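Local coordinates for protein 5-formaminoimidazole-4-carboxamide-1-(beta)-D-ribofuranosyl 5'-monophosphate synthetase (Methanocaldococcus jannaschii, PDB 2R7L) that catalyses the ATP- and formate-dependent formylation of AICAR to FAICAR in purine biosynthesis, without using folates, at residues Gly129-Glu134 / Lys283-Pro288; Ser214-Glu219 / Leu351-Ile356. All coordinates share one frame; numbering follows the deposited sequence.

Interaction 1 (Gly129-Glu134 / Lys283-Pro288)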
# COMPACT_ATOMS: atom_id res chain seq x y z
N GLY A 129 -5.70 -43.26 -2.18
CA GLY A 129 -7.05 -43.70 -2.54
C GLY A 129 -7.85 -44.08 -1.31
O GLY A 129 -9.05 -43.82 -1.23
N LYS A 130 -7.18 -44.70 -0.35
CA LYS A 130 -7.80 -45.03 0.93
C LYS A 130 -8.30 -43.76 1.60
O LYS A 130 -9.47 -43.66 2.00
CB LYS A 130 -6.78 -45.74 1.83
CG LYS A 130 -7.29 -46.13 3.21
CD LYS A 130 -6.28 -47.03 3.92
CE LYS A 130 -6.69 -47.31 5.36
NZ LYS A 130 -8.08 -47.82 5.47
N LEU A 131 -7.42 -42.77 1.69
CA LEU A 131 -7.76 -41.48 2.29
C LEU A 131 -8.95 -40.81 1.60
O LEU A 131 -9.93 -40.44 2.25
CB LEU A 131 -6.53 -40.56 2.26
CG LEU A 131 -6.64 -39.14 2.82
CD1 LEU A 131 -7.36 -39.09 4.17
CD2 LEU A 131 -5.25 -38.54 2.92
N LEU A 132 -8.86 -40.67 0.28
CA LEU A 132 -9.89 -39.98 -0.50
C LEU A 132 -11.21 -40.72 -0.50
O LEU A 132 -12.28 -40.11 -0.42
CB LEU A 132 -9.42 -39.78 -1.94
CG LEU A 132 -8.18 -38.91 -2.12
CD1 LEU A 132 -7.57 -39.12 -3.50
CD2 LEU A 132 -8.50 -37.43 -1.87
N ARG A 133 -11.13 -42.04 -0.59
CA ARG A 133 -12.30 -42.90 -0.54
C ARG A 133 -12.96 -42.79 0.82
O ARG A 133 -14.17 -42.58 0.92
CB ARG A 133 -11.92 -44.35 -0.85
CG ARG A 133 -12.95 -45.39 -0.40
CD ARG A 133 -12.64 -46.79 -0.96
NE ARG A 133 -11.26 -47.20 -0.73
CZ ARG A 133 -10.82 -47.79 0.38
NH1 ARG A 133 -11.67 -48.03 1.39
NH2 ARG A 133 -9.54 -48.14 0.50
N GLU A 134 -12.16 -42.92 1.88
CA GLU A 134 -12.69 -42.85 3.24
C GLU A 134 -13.18 -41.45 3.62
O GLU A 134 -14.14 -41.31 4.37
CB GLU A 134 -11.65 -43.34 4.24
CG GLU A 134 -11.35 -44.82 4.14
CD GLU A 134 -10.76 -45.37 5.41
OE1 GLU A 134 -11.35 -45.13 6.49
OE2 GLU A 134 -9.72 -46.05 5.33
N LYS A 283 -7.16 -36.61 10.04
CA LYS A 283 -6.96 -36.51 11.48
C LYS A 283 -7.03 -37.91 12.12
O LYS A 283 -6.19 -38.25 12.95
CB LYS A 283 -7.99 -35.59 12.11
CG LYS A 283 -7.67 -34.10 11.97
CD LYS A 283 -8.80 -33.24 12.49
CE LYS A 283 -8.41 -31.77 12.48
NZ LYS A 283 -9.61 -30.90 12.40
N GLU A 284 -8.02 -38.69 11.70
CA GLU A 284 -8.20 -40.06 12.19
C GLU A 284 -7.12 -41.01 11.70
O GLU A 284 -6.57 -41.79 12.47
CB GLU A 284 -9.57 -40.60 11.77
CG GLU A 284 -10.75 -39.80 12.27
CD GLU A 284 -12.05 -40.27 11.65
OE1 GLU A 284 -12.01 -41.25 10.87
OE2 GLU A 284 -13.12 -39.68 11.94
N LEU A 285 -6.80 -40.93 10.40
CA LEU A 285 -5.89 -41.89 9.78
C LEU A 285 -4.41 -41.60 9.98
O LEU A 285 -3.60 -42.52 10.05
CB LEU A 285 -6.20 -42.05 8.29
CG LEU A 285 -7.64 -42.36 7.86
CD1 LEU A 285 -7.69 -42.64 6.36
CD2 LEU A 285 -8.23 -43.53 8.65
N VAL A 286 -4.05 -40.32 10.04
CA VAL A 286 -2.64 -39.96 10.24
C VAL A 286 -2.45 -38.73 11.14
O VAL A 286 -2.15 -37.65 10.65
CB VAL A 286 -1.92 -39.66 8.89
CG1 VAL A 286 -0.47 -40.11 8.95
CG2 VAL A 286 -2.65 -40.32 7.73
N PRO A 287 -2.61 -38.91 12.47
CA PRO A 287 -2.57 -37.78 13.40
C PRO A 287 -1.26 -36.99 13.34
O PRO A 287 -0.18 -37.59 13.22
CB PRO A 287 -2.74 -38.45 14.77
CG PRO A 287 -3.41 -39.76 14.47
CD PRO A 287 -2.82 -40.19 13.17
N PRO A 288 -1.34 -35.65 13.43
CA PRO A 288 -2.55 -34.84 13.60
C PRO A 288 -3.33 -34.53 12.31
O PRO A 288 -4.28 -33.75 12.34
CB PRO A 288 -2.01 -33.53 14.17
CG PRO A 288 -0.65 -33.42 13.58
CD PRO A 288 -0.13 -34.82 13.41
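The carboxylate of Glu134 turns one face to the two methyls of Leu285. CD1 of Leu285 sits above it 4.1 Å from Glu134 OE2, and Leu285 CD2 stands the same distance from Glu134 OE1. Lys130 NZ lies beyond OE2, away from the Leu285 methyls, in a salt bridge one helical turn back. The 2.4 Å modelled between Lys130 NZ and Glu134 OE2 is too short to take literally. Leu285 places its branch there with CG anti to the carbonyl carbon (chi1 -52°), and its CD1 also meets Leu131 CD1 at 4.2 Å. Within the ATP-grasp part of the chain, this is where helix 125-135 packs against the C-terminal end of helix 268-285. Val286 is the first residue beyond that end to leave helical geometry, and Trp121 touches both it and Leu285. In buried Leu131, CG anti to the backbone N (chi1 179°) carries the branch up to Leu285, although its CB does not point there; it also packs on Leu278 and Ala282 of helix 268-285 and on Met311 of strand 306-312. At exposed Glu284, OE1 stands 5.9 Å from Glu134 OE1, a like-charge approach that the salt bridge from Lys281 to Glu284 probably softens.

Interaction 2 (Ser214-Glu219 / Leu351-Ile356)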
# COMPACT_ATOMS: atom_id res chain seq x y z
N SER A 214 -5.12 -24.53 8.90
CA SER A 214 -4.46 -23.87 10.01
C SER A 214 -4.78 -24.61 11.30
O SER A 214 -5.92 -24.57 11.76
CB SER A 214 -4.95 -22.43 10.13
OG SER A 214 -4.50 -21.87 11.35
N PRO A 215 -3.78 -25.28 11.88
CA PRO A 215 -3.93 -25.98 13.15
C PRO A 215 -4.18 -25.00 14.29
O PRO A 215 -4.86 -25.34 15.27
CB PRO A 215 -2.57 -26.67 13.36
CG PRO A 215 -1.81 -26.50 12.09
CD PRO A 215 -2.41 -25.36 11.35
N LEU A 216 -3.65 -23.78 14.17
CA LEU A 216 -3.88 -22.74 15.17
C LEU A 216 -5.33 -22.30 15.18
O LEU A 216 -5.92 -22.09 16.24
CB LEU A 216 -2.97 -21.53 14.93
CG LEU A 216 -1.49 -21.76 14.64
CD1 LEU A 216 -0.76 -20.43 14.61
CD2 LEU A 216 -0.85 -22.69 15.65
N LYS A 217 -5.92 -22.16 13.99
CA LYS A 217 -7.32 -21.71 13.90
C LYS A 217 -8.31 -22.86 13.75
O LYS A 217 -9.52 -22.65 13.81
CB LYS A 217 -7.49 -20.75 12.72
CG LYS A 217 -6.74 -19.44 12.87
CD LYS A 217 -7.22 -18.42 11.85
CE LYS A 217 -6.82 -18.80 10.44
NZ LYS A 217 -7.16 -17.72 9.46
N ASP A 218 -7.79 -24.07 13.56
CA ASP A 218 -8.61 -25.23 13.21
C ASP A 218 -9.55 -24.90 12.06
O ASP A 218 -10.77 -24.96 12.20
CB ASP A 218 -9.41 -25.74 14.41
CG ASP A 218 -10.08 -27.08 14.14
OD1 ASP A 218 -9.48 -27.90 13.40
OD2 ASP A 218 -11.20 -27.30 14.65
N GLU A 219 -8.98 -24.54 10.92
CA GLU A 219 -9.77 -24.07 9.80
C GLU A 219 -9.10 -24.44 8.48
O GLU A 219 -7.88 -24.37 8.35
CB GLU A 219 -9.94 -22.55 9.88
CG GLU A 219 -11.00 -21.97 8.96
CD GLU A 219 -10.74 -20.51 8.63
OE1 GLU A 219 -11.62 -19.86 8.02
OE2 GLU A 219 -9.65 -20.01 8.97
N LEU A 351 5.19 -19.27 16.58
CA LEU A 351 6.28 -18.78 17.42
C LEU A 351 5.81 -17.76 18.47
O LEU A 351 6.22 -17.81 19.62
CB LEU A 351 7.38 -18.16 16.57
CG LEU A 351 8.22 -19.14 15.77
CD1 LEU A 351 9.07 -18.43 14.74
CD2 LEU A 351 9.08 -19.97 16.72
N GLN A 352 4.95 -16.83 18.05
CA GLN A 352 4.43 -15.79 18.93
C GLN A 352 3.47 -16.32 20.01
O GLN A 352 3.36 -15.72 21.08
CB GLN A 352 3.70 -14.71 18.12
CG GLN A 352 4.61 -13.84 17.27
CD GLN A 352 3.82 -12.80 16.48
OE1 GLN A 352 2.59 -12.79 16.50
NE2 GLN A 352 4.54 -11.93 15.78
N LEU A 353 2.77 -17.40 19.71
CA LEU A 353 1.78 -17.94 20.65
C LEU A 353 2.33 -19.13 21.42
O LEU A 353 1.63 -19.73 22.22
CB LEU A 353 0.49 -18.35 19.92
CG LEU A 353 -0.29 -17.30 19.13
CD1 LEU A 353 -1.18 -17.98 18.12
CD2 LEU A 353 -1.11 -16.41 20.04
N ASP A 354 3.59 -19.45 21.17
CA ASP A 354 4.24 -20.60 21.80
C ASP A 354 3.46 -21.89 21.48
O ASP A 354 2.99 -22.59 22.39
CB ASP A 354 4.37 -20.38 23.31
CG ASP A 354 5.49 -21.20 23.92
OD1 ASP A 354 6.54 -21.36 23.26
OD2 ASP A 354 5.32 -21.68 25.06
N MET A 355 3.32 -22.17 20.19
CA MET A 355 2.57 -23.32 19.70
C MET A 355 3.29 -23.92 18.52
O MET A 355 2.66 -24.41 17.58
CB MET A 355 1.17 -22.90 19.28
CG MET A 355 0.26 -22.52 20.42
SD MET A 355 -1.31 -21.90 19.82
CE MET A 355 -2.23 -21.84 21.34
N ILE A 356 4.61 -23.87 18.55
CA ILE A 356 5.40 -24.40 17.46
C ILE A 356 5.12 -25.89 17.31
O ILE A 356 5.39 -26.48 16.26
CB ILE A 356 6.89 -24.17 17.69
CG1 ILE A 356 7.61 -24.02 16.35
CG2 ILE A 356 7.49 -25.28 18.54
CD1 ILE A 356 7.02 -22.93 15.49
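Leu216 divides its two methyls between Leu353 and Met355, and these apolar touches make the contact. Leu216 CD1 approaches Leu353 CD1 at 4.3 Å, while Leu216 CD2 meets Met355 CB at 4.2 Å with Met355 SD almost as near at 4.3 Å, so the methyl sits alongside the methionine chain. Leu216 has CG anti to the carbonyl carbon (chi1 -46°), which sends the branch across to the helix end; it also touches Glu346 and Met349 of helix 339-353. Leu353 and Met355 also pack against Leu353 and Met355 of a second subunit, placing the contact at an interface of the hexamer.

Hydrogen bonds fix the loop that presents Leu216. The backbone N of Lys217 donates to Ser214 OG at 3.0 Å, with an N-H...O angle of 154°, closing an ST motif; Ser214 OG is also bonded to Glu346 OE2, tying the loop to helix 339-353.

Among charged groups, Lys217 NZ has a long, weak salt bridge to Glu219 OE2 at 3.4 Å, and pairs with Glu221 as well.

In backbone terms, a Schellman motif with positive phi at Asp354 turns the chain off the helix toward Met355, and the facing loop is the turn of a beta hairpin between strands 205-214 and 219-230, with a G1 beta bulge where Asp218 and Glu219 both oppose Ser214.

The centres of interactions 1 and 2 lie 22 Å apart, yet a salt bridge joins them directly: Lys283 NZ, from the helix end of interaction 1, meets Asp218 OD1 in the hairpin turn of interaction 2 at 3.2 Å. Tyr213 OH also bonds to that carboxylate oxygen. Both contacts adjoin the five-stranded antiparallel sheet. Interaction 1 is nearer the predicted magnesium site, the Leu131 side chain being about 10 Å from that of Glu310 and about 12 Å from that of Gln297, both predicted magnesium ligands. Interaction 2 is away from the annotated sites, although strand 219-230, which starts at its turn, carries Arg228 of the AICAR pocket and the ATP-binding Glu230 at its far end.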